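Local coordinates for aspartokinase (Synechocystis, PDB 3L76), which probably catalyses the ATP-dependent phosphorylation of the beta-carboxyl group of aspartate, and binds lysine and threonine in pockets of its ACT domains, at residues A[35-40]-A[126-132]; A[272-278]-A[346-352]; A[302-306]-A[476-480]. Residues are numbered along the deposited sequence.

Contact 1 of 3, residues A[35-40]-A[126-132]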
loop_
_atom_site.group_PDB
_atom_site.type_symbol
_atom_site.label_atom_id
_atom_site.label_comp_id
_atom_site.label_asym_id
_atom_site.label_seq_id
_atom_site.Cartn_x
_atom_site.Cartn_y
_atom_site.Cartn_z
ATOM N N SER A 35 22.882 13.212 -12.638
ATOM C CA SER A 35 21.461 13.196 -12.337
ATOM C C SER A 35 21.018 11.753 -12.094
ATOM O O SER A 35 21.400 10.845 -12.836
ATOM C CB SER A 35 20.682 13.801 -13.495
ATOM O OG SER A 35 21.151 15.107 -13.772
ATOM N N LEU A 36 20.217 11.541 -11.054
ATOM C CA LEU A 36 19.893 10.186 -10.626
ATOM C C LEU A 36 18.406 9.860 -10.578
ATOM O O LEU A 36 17.633 10.572 -9.940
ATOM C CB LEU A 36 20.525 9.889 -9.268
ATOM C CG LEU A 36 21.900 9.230 -9.352
ATOM C CD1 LEU A 36 22.918 10.223 -9.885
ATOM C CD2 LEU A 36 22.318 8.711 -7.994
ATOM N N VAL A 37 18.027 8.774 -11.261
ATOM C CA VAL A 37 16.714 8.160 -11.107
ATOM C C VAL A 37 16.882 6.831 -10.382
ATOM O O VAL A 37 17.626 5.960 -10.833
ATOM C CB VAL A 37 16.031 7.912 -12.456
ATOM C CG1 VAL A 37 14.753 7.107 -12.260
ATOM C CG2 VAL A 37 15.737 9.238 -13.147
ATOM N N VAL A 38 16.198 6.681 -9.252
ATOM C CA VAL A 38 16.364 5.497 -8.425
ATOM C C VAL A 38 15.118 4.616 -8.369
ATOM O O VAL A 38 14.009 5.090 -8.119
ATOM C CB VAL A 38 16.796 5.859 -6.996
ATOM C CG1 VAL A 38 16.908 4.610 -6.146
ATOM C CG2 VAL A 38 18.114 6.585 -7.019
ATOM N N VAL A 39 15.329 3.326 -8.618
ATOM C CA VAL A 39 14.306 2.307 -8.463
ATOM C C VAL A 39 14.642 1.502 -7.212
ATOM O O VAL A 39 15.792 1.138 -6.986
ATOM C CB VAL A 39 14.289 1.335 -9.653
ATOM C CG1 VAL A 39 13.354 0.179 -9.357
ATOM C CG2 VAL A 39 13.897 2.042 -10.959
ATOM N N VAL A 40 13.646 1.230 -6.386
ATOM C CA VAL A 40 13.899 0.507 -5.151
ATOM C C VAL A 40 12.910 -0.629 -5.032
ATOM O O VAL A 40 11.746 -0.490 -5.411
ATOM C CB VAL A 40 13.761 1.429 -3.906
ATOM C CG1 VAL A 40 14.309 0.749 -2.671
ATOM C CG2 VAL A 40 14.478 2.748 -4.132
ATOM N N ARG A 126 13.722 16.596 -12.561
ATOM C CA ARG A 126 15.132 16.306 -12.772
ATOM C C ARG A 126 15.994 17.494 -12.368
ATOM O O ARG A 126 17.199 17.357 -12.163
ATOM C CB ARG A 126 15.377 15.978 -14.247
ATOM C CG ARG A 126 16.560 15.070 -14.522
ATOM C CD ARG A 126 16.190 13.603 -14.339
ATOM N NE ARG A 126 15.834 13.310 -12.958
ATOM C CZ ARG A 126 16.721 13.134 -11.988
ATOM N NH1 ARG A 126 18.016 13.223 -12.250
ATOM N NH2 ARG A 126 16.317 12.871 -10.757
ATOM N N GLU A 127 15.376 18.667 -12.258
ATOM C CA GLU A 127 16.123 19.885 -11.938
ATOM C C GLU A 127 16.322 20.089 -10.443
ATOM O O GLU A 127 15.503 20.720 -9.765
ATOM C CB GLU A 127 15.486 21.109 -12.587
ATOM C CG GLU A 127 15.871 21.273 -14.057
ATOM C CD GLU A 127 15.642 20.011 -14.876
ATOM O OE1 GLU A 127 16.353 19.012 -14.636
ATOM O OE2 GLU A 127 14.762 20.019 -15.767
ATOM N N GLY A 128 17.428 19.534 -9.954
ATOM C CA GLY A 128 17.790 19.585 -8.553
ATOM C C GLY A 128 17.667 18.231 -7.874
ATOM O O GLY A 128 18.581 17.780 -7.176
ATOM N N LYS A 129 16.533 17.575 -8.098
ATOM C CA LYS A 129 16.126 16.427 -7.291
ATOM C C LYS A 129 16.555 15.062 -7.848
ATOM O O LYS A 129 16.596 14.854 -9.064
ATOM C CB LYS A 129 14.606 16.454 -7.112
ATOM C CG LYS A 129 14.089 17.693 -6.393
ATOM C CD LYS A 129 12.683 18.061 -6.850
ATOM C CE LYS A 129 12.042 19.074 -5.917
ATOM N NZ LYS A 129 11.600 18.427 -4.653
ATOM N N VAL A 130 16.883 14.127 -6.961
ATOM C CA VAL A 130 16.949 12.747 -7.401
ATOM C C VAL A 130 15.538 12.207 -7.366
ATOM O O VAL A 130 14.858 12.293 -6.343
ATOM C CB VAL A 130 17.941 11.826 -6.616
ATOM C CG1 VAL A 130 18.967 12.580 -5.804
ATOM C CG2 VAL A 130 17.266 10.639 -5.926
ATOM N N VAL A 131 15.067 11.702 -8.499
ATOM C CA VAL A 131 13.731 11.149 -8.500
ATOM C C VAL A 131 13.723 9.662 -8.214
ATOM O O VAL A 131 14.370 8.862 -8.882
ATOM C CB VAL A 131 12.827 11.603 -9.691
ATOM C CG1 VAL A 131 13.507 12.581 -10.646
ATOM C CG2 VAL A 131 12.024 10.480 -10.304
ATOM N N VAL A 132 13.012 9.324 -7.154
ATOM C CA VAL A 132 12.932 7.972 -6.666
ATOM C C VAL A 132 11.547 7.486 -7.020
ATOM O O VAL A 132 10.555 8.113 -6.642
ATOM C CB VAL A 132 13.111 7.956 -5.162
ATOM C CG1 VAL A 132 12.910 6.555 -4.606
ATOM C CG2 VAL A 132 14.481 8.528 -4.802
#

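Contact 2 of 3, residues A[272-278]-A[346-352]. With SO4 (sulfate ion), chain G.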
loop_
_atom_site.group_PDB
_atom_site.type_symbol
_atom_site.label_atom_id
_atom_site.label_comp_id
_atom_site.label_asym_id
_atom_site.label_seq_id
_atom_site.Cartn_x
_atom_site.Cartn_y
_atom_site.Cartn_z
ATOM N N LYS A 272 24.214 -30.322 -43.375
ATOM C CA LYS A 272 24.402 -31.324 -42.333
ATOM C C LYS A 272 25.426 -32.410 -42.704
ATOM O O LYS A 272 25.408 -32.982 -43.808
ATOM C CB LYS A 272 23.056 -31.973 -41.967
ATOM C CG LYS A 272 23.142 -33.002 -40.840
ATOM C CD LYS A 272 21.915 -33.889 -40.786
ATOM C CE LYS A 272 21.870 -34.849 -41.956
ATOM N NZ LYS A 272 20.741 -35.832 -41.869
ATOM N N VAL A 273 26.330 -32.671 -41.767
ATOM C CA VAL A 273 27.085 -33.901 -41.757
ATOM C C VAL A 273 26.682 -34.710 -40.521
ATOM O O VAL A 273 26.648 -34.192 -39.415
ATOM C CB VAL A 273 28.601 -33.654 -41.716
ATOM C CG1 VAL A 273 29.321 -34.966 -41.759
ATOM C CG2 VAL A 273 29.048 -32.765 -42.877
ATOM N N ALA A 274 26.370 -35.985 -40.707
ATOM C CA ALA A 274 26.095 -36.853 -39.570
ATOM C C ALA A 274 26.962 -38.114 -39.634
ATOM O O ALA A 274 27.142 -38.712 -40.701
ATOM C CB ALA A 274 24.598 -37.214 -39.519
ATOM N N LEU A 275 27.527 -38.478 -38.488
ATOM C CA LEU A 275 28.150 -39.780 -38.294
ATOM C C LEU A 275 27.167 -40.695 -37.581
ATOM O O LEU A 275 26.806 -40.443 -36.441
ATOM C CB LEU A 275 29.402 -39.647 -37.440
ATOM C CG LEU A 275 30.699 -40.015 -38.153
ATOM C CD1 LEU A 275 31.844 -40.009 -37.162
ATOM C CD2 LEU A 275 30.571 -41.380 -38.838
ATOM N N LEU A 276 26.736 -41.749 -38.264
ATOM C CA LEU A 276 25.739 -42.672 -37.732
ATOM C C LEU A 276 26.368 -43.880 -37.044
ATOM O O LEU A 276 27.419 -44.367 -37.467
ATOM C CB LEU A 276 24.860 -43.177 -38.873
ATOM C CG LEU A 276 24.157 -42.134 -39.727
ATOM C CD1 LEU A 276 23.500 -42.811 -40.907
ATOM C CD2 LEU A 276 23.143 -41.348 -38.894
ATOM N N ARG A 277 25.706 -44.357 -35.996
ATOM C CA ARG A 277 26.044 -45.627 -35.351
ATOM C C ARG A 277 27.506 -45.716 -34.939
ATOM O O ARG A 277 28.195 -46.695 -35.233
ATOM C CB ARG A 277 25.692 -46.804 -36.263
ATOM C CG ARG A 277 25.539 -48.117 -35.520
ATOM C CD ARG A 277 24.826 -49.132 -36.374
ATOM N NE ARG A 277 24.436 -50.308 -35.610
ATOM C CZ ARG A 277 24.049 -51.448 -36.164
ATOM N NH1 ARG A 277 24.010 -51.574 -37.485
ATOM N NH2 ARG A 277 23.703 -52.462 -35.399
ATOM N N VAL A 278 27.974 -44.679 -34.269
ATOM C CA VAL A 278 29.324 -44.648 -33.743
ATOM C C VAL A 278 29.255 -45.273 -32.337
ATOM O O VAL A 278 28.175 -45.365 -31.756
ATOM C CB VAL A 278 29.840 -43.173 -33.739
ATOM C CG1 VAL A 278 29.527 -42.498 -32.423
ATOM C CG2 VAL A 278 31.311 -43.107 -34.027
ATOM N N GLU A 346 29.058 -49.675 -39.001
ATOM C CA GLU A 346 29.694 -48.838 -37.993
ATOM C C GLU A 346 30.153 -47.505 -38.557
ATOM O O GLU A 346 30.784 -47.457 -39.606
ATOM C CB GLU A 346 30.911 -49.547 -37.403
ATOM C CG GLU A 346 30.587 -50.872 -36.800
ATOM C CD GLU A 346 31.800 -51.554 -36.204
ATOM O OE1 GLU A 346 31.744 -52.788 -36.049
ATOM O OE2 GLU A 346 32.802 -50.873 -35.898
ATOM N N ALA A 347 29.848 -46.428 -37.844
ATOM C CA ALA A 347 30.374 -45.114 -38.181
ATOM C C ALA A 347 30.292 -44.797 -39.681
ATOM O O ALA A 347 31.308 -44.735 -40.362
ATOM C CB ALA A 347 31.802 -45.011 -37.697
ATOM N N GLU A 348 29.078 -44.599 -40.180
ATOM C CA GLU A 348 28.810 -44.326 -41.589
ATOM C C GLU A 348 28.431 -42.855 -41.711
ATOM O O GLU A 348 27.779 -42.306 -40.824
ATOM C CB GLU A 348 27.682 -45.242 -42.075
ATOM C CG GLU A 348 26.885 -44.749 -43.274
ATOM C CD GLU A 348 25.531 -45.440 -43.394
ATOM O OE1 GLU A 348 24.836 -45.200 -44.407
ATOM O OE2 GLU A 348 25.166 -46.211 -42.473
ATOM N N ILE A 349 28.847 -42.213 -42.796
ATOM C CA ILE A 349 28.646 -40.781 -42.948
ATOM C C ILE A 349 27.510 -40.458 -43.925
ATOM O O ILE A 349 27.395 -41.085 -44.981
ATOM C CB ILE A 349 29.959 -40.087 -43.365
ATOM C CG1 ILE A 349 31.043 -40.348 -42.319
ATOM C CG2 ILE A 349 29.757 -38.592 -43.561
ATOM C CD1 ILE A 349 31.655 -41.746 -42.412
ATOM N N ILE A 350 26.660 -39.493 -43.549
ATOM C CA ILE A 350 25.639 -38.976 -44.454
ATOM C C ILE A 350 25.711 -37.465 -44.457
ATOM O O ILE A 350 26.339 -36.856 -43.588
ATOM C CB ILE A 350 24.220 -39.445 -44.108
ATOM C CG1 ILE A 350 23.715 -38.727 -42.847
ATOM C CG2 ILE A 350 24.176 -40.971 -44.008
ATOM C CD1 ILE A 350 22.521 -39.381 -42.184
ATOM N N VAL A 351 25.050 -36.864 -45.434
ATOM C CA VAL A 351 25.245 -35.464 -45.719
ATOM C C VAL A 351 23.914 -34.958 -46.254
ATOM O O VAL A 351 23.213 -35.693 -46.937
ATOM C CB VAL A 351 26.418 -35.326 -46.731
ATOM C CG1 VAL A 351 25.909 -35.328 -48.161
ATOM C CG2 VAL A 351 27.223 -34.126 -46.439
ATOM N N GLU A 352 23.534 -33.731 -45.904
ATOM C CA GLU A 352 22.241 -33.199 -46.336
ATOM C C GLU A 352 22.356 -31.712 -46.657
ATOM O O GLU A 352 22.637 -30.899 -45.779
ATOM C CB GLU A 352 21.186 -33.452 -45.258
ATOM C CG GLU A 352 19.747 -33.173 -45.689
ATOM C CD GLU A 352 18.787 -33.190 -44.533
ATOM O OE1 GLU A 352 19.233 -33.367 -43.374
ATOM O OE2 GLU A 352 17.584 -33.014 -44.782
HETATM S S SO4 G . 24.308 -51.196 -31.870
HETATM O O1 SO4 G . 23.048 -50.528 -31.744
HETATM O O2 SO4 G . 25.462 -50.406 -32.237
HETATM O O3 SO4 G . 24.572 -51.723 -30.550
HETATM O O4 SO4 G . 24.173 -52.122 -32.952
#

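Contact 3 of 3, residues A[302-306]-A[476-480]. With THR (threonine), chain C; THR (threonine), chain D.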
loop_
_atom_site.group_PDB
_atom_site.type_symbol
_atom_site.label_atom_id
_atom_site.label_comp_id
_atom_site.label_asym_id
_atom_site.label_seq_id
_atom_site.Cartn_x
_atom_site.Cartn_y
_atom_site.Cartn_z
ATOM N N ILE A 302 25.543 -28.636 -33.139
ATOM C CA ILE A 302 25.924 -29.991 -32.774
ATOM C C ILE A 302 24.756 -30.642 -32.029
ATOM O O ILE A 302 24.331 -30.176 -30.962
ATOM C CB ILE A 302 27.214 -30.042 -31.929
ATOM C CG1 ILE A 302 28.346 -29.305 -32.644
ATOM C CG2 ILE A 302 27.611 -31.506 -31.626
ATOM C CD1 ILE A 302 29.652 -29.329 -31.886
ATOM N N ILE A 303 24.226 -31.709 -32.611
ATOM C CA ILE A 303 23.073 -32.392 -32.044
ATOM C C ILE A 303 23.350 -33.884 -31.808
ATOM O O ILE A 303 23.697 -34.635 -32.721
ATOM C CB ILE A 303 21.830 -32.213 -32.949
ATOM C CG1 ILE A 303 21.628 -30.732 -33.290
ATOM C CG2 ILE A 303 20.581 -32.823 -32.306
ATOM C CD1 ILE A 303 20.380 -30.451 -34.109
ATOM N N GLN A 304 23.223 -34.306 -30.565
ATOM C CA GLN A 304 23.299 -35.717 -30.253
ATOM C C GLN A 304 22.210 -36.100 -29.268
ATOM O O GLN A 304 22.268 -35.742 -28.090
ATOM C CB GLN A 304 24.665 -36.070 -29.690
ATOM C CG GLN A 304 24.806 -37.555 -29.349
ATOM C CD GLN A 304 26.109 -37.855 -28.646
ATOM O OE1 GLN A 304 27.210 -37.612 -29.184
ATOM N NE2 GLN A 304 26.003 -38.370 -27.430
ATOM N N SER A 305 21.214 -36.832 -29.757
ATOM C CA SER A 305 20.098 -37.261 -28.918
ATOM C C SER A 305 20.469 -38.520 -28.133
ATOM O O SER A 305 21.649 -38.815 -27.935
ATOM C CB SER A 305 18.829 -37.457 -29.754
ATOM O OG SER A 305 17.731 -37.888 -28.961
ATOM N N ILE A 306 19.456 -39.241 -27.672
ATOM C CA ILE A 306 19.665 -40.415 -26.837
ATOM C C ILE A 306 20.302 -41.587 -27.606
ATOM O O ILE A 306 20.088 -41.742 -28.817
ATOM C CB ILE A 306 18.340 -40.848 -26.164
ATOM C CG1 ILE A 306 18.615 -41.890 -25.084
ATOM C CG2 ILE A 306 17.345 -41.365 -27.187
ATOM C CD1 ILE A 306 17.406 -42.321 -24.339
ATOM N N ILE A 476 15.179 -29.973 -25.335
ATOM C CA ILE A 476 14.626 -30.884 -26.326
ATOM C C ILE A 476 15.680 -31.152 -27.389
ATOM O O ILE A 476 16.232 -30.215 -27.971
ATOM C CB ILE A 476 13.396 -30.316 -27.011
ATOM C CG1 ILE A 476 12.420 -29.765 -25.975
ATOM C CG2 ILE A 476 12.744 -31.390 -27.910
ATOM C CD1 ILE A 476 11.220 -29.090 -26.572
ATOM N N ILE A 477 15.963 -32.430 -27.619
ATOM C CA ILE A 477 16.947 -32.839 -28.615
ATOM C C ILE A 477 16.380 -33.898 -29.543
ATOM O O ILE A 477 15.812 -34.902 -29.113
ATOM C CB ILE A 477 18.195 -33.394 -27.966
ATOM C CG1 ILE A 477 18.633 -32.492 -26.804
ATOM C CG2 ILE A 477 19.280 -33.523 -28.987
ATOM C CD1 ILE A 477 19.889 -32.982 -26.077
ATOM N N GLN A 478 16.518 -33.652 -30.833
ATOM C CA GLN A 478 16.013 -34.570 -31.832
ATOM C C GLN A 478 16.996 -34.581 -32.992
ATOM O O GLN A 478 17.381 -33.523 -33.500
ATOM C CB GLN A 478 14.605 -34.164 -32.283
ATOM C CG GLN A 478 14.058 -34.994 -33.428
ATOM C CD GLN A 478 12.727 -34.476 -33.924
ATOM O OE1 GLN A 478 11.765 -34.381 -33.167
ATOM N NE2 GLN A 478 12.664 -34.143 -35.210
ATOM N N SER A 479 17.428 -35.774 -33.393
ATOM C CA SER A 479 18.474 -35.883 -34.404
ATOM C C SER A 479 18.050 -36.719 -35.613
ATOM O O SER A 479 17.159 -36.330 -36.369
ATOM C CB SER A 479 19.769 -36.403 -33.781
ATOM O OG SER A 479 20.849 -36.230 -34.670
ATOM N N GLN A 480 18.669 -37.877 -35.794
ATOM C CA GLN A 480 18.441 -38.644 -37.023
ATOM C C GLN A 480 17.157 -39.472 -37.022
ATOM O O GLN A 480 16.515 -39.672 -35.988
ATOM C CB GLN A 480 19.654 -39.530 -37.321
ATOM C CG GLN A 480 20.970 -38.726 -37.458
ATOM C CD GLN A 480 20.778 -37.514 -38.356
ATOM O OE1 GLN A 480 20.685 -37.637 -39.577
ATOM N NE2 GLN A 480 20.700 -36.338 -37.753
HETATM N N THR C . 29.424 -41.054 -25.842
HETATM C CA THR C . 30.381 -40.568 -26.845
HETATM C C THR C . 31.469 -39.699 -26.223
HETATM O O THR C . 31.439 -39.426 -25.011
HETATM C CB THR C . 29.683 -39.808 -27.990
HETATM O OG1 THR C . 29.013 -38.647 -27.469
HETATM C CG2 THR C . 28.652 -40.712 -28.653
HETATM O OXT THR C . 32.404 -39.289 -26.923
HETATM N N THR D . 8.950 -34.776 -37.541
HETATM C CA THR D . 8.079 -34.708 -36.369
HETATM C C THR D . 7.326 -33.388 -36.368
HETATM O O THR D . 7.623 -32.494 -37.182
HETATM C CB THR D . 8.856 -34.830 -35.052
HETATM O OG1 THR D . 9.803 -33.753 -34.955
HETATM C CG2 THR D . 9.578 -36.189 -34.967
HETATM O OXT THR D . 6.409 -33.215 -35.552
HETATM O O HOH W 1 16.630 -38.125 -31.787
#

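Contact 1 of 3, residues A[35-40]-A[126-132]
Strands 35-40 and 130-132 run side by side in the same direction, their axes 17° apart and 4.7 Å at closest approach, with Val-37 opposite Val-131 and Val-38 opposite Val-132. The bond from Val-38 N to Val-131 O is short and straight at 2.9 Å; the one from Val-131 N to Leu-36 O, 3.2 Å, is bent and weak. CA-H...O contacts back them up, such as Val-37 CA to Val-131 O at 3.3 Å. Val-38 and Val-132 put their side chains on one face of the sheet, Val-37 and Val-131 on the other. On the first face the valines interlock: Val-38 CG2 lies 4.3 Å from Val-130 CG2, and Val-40 CG2 4.1 Å from Val-132 CG1. Before the second strand begins, Arg-126 folds its side chain back to the start of the first, with Val-37 CG2 over one face of the guanidinium. This is a buried part of the parallel core of the amino acid kinase fold. Strand 3-8 pairs with the other edge of 35-40 through Ile-4 and Gln-6, while helix 63-87 covers the Val-38 and Val-132 face with Leu-81 and Ile-78, and helix 16-31 adds Ile-26 and Val-30.

Contact 2 of 3, residues A[272-278]-A[346-352]
Two neighbouring antiparallel strands of an ACT-domain sheet pair here, 272-276 and 348-352, with axes 4.7 Å apart. Lys-272 opens the pairing with two backbone bonds to Glu-352, N to O and O to N, both 2.9 Å; its NZ also forms a salt bridge to Glu-352 OE1 at 3.3 Å, a weak hydrogen bond, although its stronger partner is Gln-480. Val-273 turns to the other face, where its CG2 sits 4.2 Å from Val-351 CG2 and helix 323-333 covers both through Leu-323. Ala-274 makes the next hydrogen-bonded pair, with Ile-350, and its small CB leaves room for Ile-350 CG1 at 3.8 Å. Leu-275 swings its CD2 to 3.7 Å from Ile-349 CG1, on the helix-covered face, beside Thr-330 and Leu-288. At Leu-276 the regular pairing ends: both Ala-347 and Glu-348 face it, a G1 beta bulge, with Ala-347 in a left-handed conformation. Arg-277, also left-handed, turns the corner; its O accepts a bond from Ala-347 N at 3.1 Å, and its NH2 lies 2.5 Å from O4 of a probable crystallisation sulfate. The side chain of Val-278 is about 4 Å from the threonine Gln-304 holds; its CG2 packs 4.2 Å from Ala-347 CB.

Contact 3 of 3, residues A[302-306]-A[476-480]
Ile-476 leads into the contact, and Ile-477 is the first residue to make it, pointing its side chain at the other segment so that its CG2 meets Ile-303 CG2 at 3.6 Å. Ile-477 CG2 also lies 3.8 Å from Gln-304 O. Gln-478 turns the opposite way, into a threonine pocket, where its OE1 accepts a 2.7 Å hydrogen bond from OG1 of the threonine of chain D; Gln-304 does the same for the threonine of chain C, its OE1 also 2.7 Å from that OG1. The two glutamines thus leave the contact on opposite sides, each toward its own ligand. Ser-479 faces inward again: its CB is 4.0 Å from Ile-303 CG2, and its N donates to a water, 3.0 Å away, that is weakly bonded to Ser-305 OG at 3.0 Å. No direct hydrogen bond crosses between the segments, so isoleucine methyls, serines and this water make the junction. Gln-480 turns the corner and ties its NE2 to Ser-479 OG at 3.1 Å. The whole joins two ACT domains face to face: strand 475-479 pairs with 388-391 and 490-498, strand 302-303 with 311-318, while the backbone of Gln-304 hydrogen-bonds that of Ile-561 in strand 560-563.

How the contacts relate
Contact 1 belongs to the amino acid kinase domain and stands apart, its centre 61 Å from that of contact 2 and 51 Å from that of contact 3, on the opposite side of the chain's centre. Contacts 2 and 3 are neighbours in the ACT region, centres 13 Å apart, and their segments alternate along the chain. They touch through Gln-480: Lys-272 NZ lies 2.9 Å from Gln-480 OE1, a probable hydrogen bond, and Leu-276 CD2 packs 3.7 Å from Gln-480 CG. Contact 3 supplies a glutamine to each of two threonine pockets, and Val-278 of contact 2 comes within about 4 Å of a bound threonine.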